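Long-range contact in ArCE4A (Arthrobacter sp. AW19M34-1, PDB 5LFZ), which probably removes acetyl groups from polysaccharide substrates as a metal-dependent deacetylase of carbohydrate esterase family 4: residues Asp144-Lys149 with Val157-Glu162. Residues are numbered along the deposited sequence; the frame is centred on the assembly and turned at random.
Sequences DTLDWK and VRIALE
Ile159 sets both methyl ends against backbone carbonyl oxygens of the facing turn: CG2 lies 3.5 Å from Asp144 O, and CD1 3.4 Å from Thr145 O. A branched side chain suits this place because its two methyls make van der Waals contacts with the oxygens of successive peptides, while Thr145 O takes its hydrogen bond from His150 NE2. With CG1 anti to its own carbonyl carbon (chi1 -65°), CG2 stands anti to the backbone N and also meets Thr145 CA. CD1 touches Leu146 CD1 at 4.0 Å, the two side chains crossing at about a right angle. Small groups close the other end: Thr145 CG2 rests 3.9 Å from Ala160 CB, alanine keeping the helix surface low while Thr145 OG1 bonds to Leu171 O of strand 168-173.

Asp144, whose side chain lies about 10 Å from the bound nickel ion, shapes the turn. Its OD1 accepts Leu146 N at 2.8 Å from 51° above the carboxylate plane, forming an Asx turn, and Trp148 NE1 meets OD1 and OD2 through their syn lone pairs, almost within the indole plane. Leu146, with positive phi (62°), occupies the N-cap position of helix 147-150. This partly buried contact seats helix 153-163, whose Ala160 also packs on Leu186 of helix 177-192, against the end of strand 143-144 in the distorted (beta/alpha) barrel typical of NodB homology domains.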
# COMPACT_ATOMS: atom_id res chain seq x y z
N ASP A 144 -8.11 -5.86 7.19
CA ASP A 144 -6.82 -6.43 7.57
C ASP A 144 -6.83 -7.93 7.31
O ASP A 144 -7.52 -8.68 8.00
CB ASP A 144 -6.53 -6.14 9.05
CG ASP A 144 -5.16 -6.62 9.49
OD1 ASP A 144 -4.45 -7.27 8.71
OD2 ASP A 144 -4.80 -6.35 10.66
N THR A 145 -6.06 -8.39 6.32
CA THR A 145 -6.05 -9.82 6.00
C THR A 145 -5.36 -10.66 7.07
O THR A 145 -5.42 -11.89 7.04
CB THR A 145 -5.36 -10.10 4.67
OG1 THR A 145 -4.00 -9.68 4.74
CG2 THR A 145 -6.08 -9.39 3.54
N LEU A 146 -4.70 -9.97 8.01
CA LEU A 146 -3.97 -10.61 9.10
C LEU A 146 -2.83 -11.48 8.59
O LEU A 146 -2.36 -12.38 9.30
CB LEU A 146 -4.91 -11.44 9.98
CG LEU A 146 -6.06 -10.67 10.63
CD1 LEU A 146 -7.04 -11.62 11.30
CD2 LEU A 146 -5.51 -9.66 11.63
N ASP A 147 -2.35 -11.22 7.37
CA ASP A 147 -1.33 -12.10 6.80
C ASP A 147 -0.01 -11.95 7.55
O ASP A 147 0.84 -12.86 7.51
CB ASP A 147 -1.17 -11.86 5.28
CG ASP A 147 -0.59 -10.50 4.92
OD1 ASP A 147 -0.73 -9.51 5.68
OD2 ASP A 147 0.01 -10.42 3.82
N TRP A 148 0.14 -10.85 8.28
CA TRP A 148 1.31 -10.61 9.12
C TRP A 148 1.36 -11.55 10.33
O TRP A 148 2.41 -11.74 10.93
CB TRP A 148 1.34 -9.15 9.58
CG TRP A 148 0.08 -8.74 10.29
CD1 TRP A 148 -1.10 -8.39 9.72
CD2 TRP A 148 -0.12 -8.64 11.71
NE1 TRP A 148 -2.03 -8.08 10.69
CE2 TRP A 148 -1.45 -8.23 11.92
CE3 TRP A 148 0.70 -8.86 12.82
CZ2 TRP A 148 -1.98 -8.03 13.19
CZ3 TRP A 148 0.17 -8.67 14.09
CH2 TRP A 148 -1.16 -8.26 14.26
N LYS A 149 0.21 -12.14 10.68
CA LYS A 149 0.18 -13.12 11.77
C LYS A 149 0.19 -14.56 11.28
O LYS A 149 0.93 -15.38 11.81
CB LYS A 149 -1.05 -12.92 12.67
CG LYS A 149 -0.93 -11.77 13.65
N VAL A 157 -6.83 -14.67 1.26
CA VAL A 157 -7.88 -14.57 0.25
C VAL A 157 -9.27 -14.52 0.90
O VAL A 157 -10.10 -13.68 0.54
CB VAL A 157 -7.83 -15.74 -0.74
CG1 VAL A 157 -9.03 -15.74 -1.64
CG2 VAL A 157 -6.54 -15.70 -1.55
N ARG A 158 -9.51 -15.42 1.85
CA ARG A 158 -10.83 -15.53 2.47
C ARG A 158 -11.25 -14.23 3.14
O ARG A 158 -12.35 -13.72 2.91
CB ARG A 158 -10.87 -16.67 3.48
CG ARG A 158 -12.25 -16.87 4.10
CD ARG A 158 -12.24 -17.92 5.21
NE ARG A 158 -11.36 -17.54 6.31
CZ ARG A 158 -10.72 -18.41 7.10
NH1 ARG A 158 -10.87 -19.72 6.90
NH2 ARG A 158 -9.94 -17.98 8.07
N ILE A 159 -10.36 -13.68 3.98
CA ILE A 159 -10.66 -12.44 4.71
C ILE A 159 -10.81 -11.26 3.76
O ILE A 159 -11.73 -10.46 3.90
CB ILE A 159 -9.58 -12.14 5.76
CG1 ILE A 159 -9.58 -13.23 6.84
CG2 ILE A 159 -9.80 -10.77 6.40
CD1 ILE A 159 -8.46 -13.12 7.84
N ALA A 160 -9.91 -11.15 2.79
CA ALA A 160 -9.99 -10.07 1.81
C ALA A 160 -11.30 -10.13 1.04
O ALA A 160 -11.98 -9.12 0.88
CB ALA A 160 -8.81 -10.13 0.86
N LEU A 161 -11.67 -11.32 0.57
CA LEU A 161 -12.87 -11.48 -0.24
C LEU A 161 -14.14 -11.19 0.56
O LEU A 161 -15.03 -10.46 0.10
CB LEU A 161 -12.94 -12.89 -0.83
CG LEU A 161 -14.18 -13.19 -1.68
CD1 LEU A 161 -14.25 -12.25 -2.87
CD2 LEU A 161 -14.21 -14.65 -2.12
N GLU A 162 -14.23 -11.77 1.75
CA GLU A 162 -15.47 -11.74 2.51
C GLU A 162 -15.70 -10.43 3.25
O GLU A 162 -16.84 -10.10 3.57
CB GLU A 162 -15.51 -12.91 3.50
CG GLU A 162 -15.55 -14.27 2.85
CD GLU A 162 -15.73 -15.39 3.86
OE1 GLU A 162 -15.58 -15.14 5.07
OE2 GLU A 162 -16.02 -16.53 3.43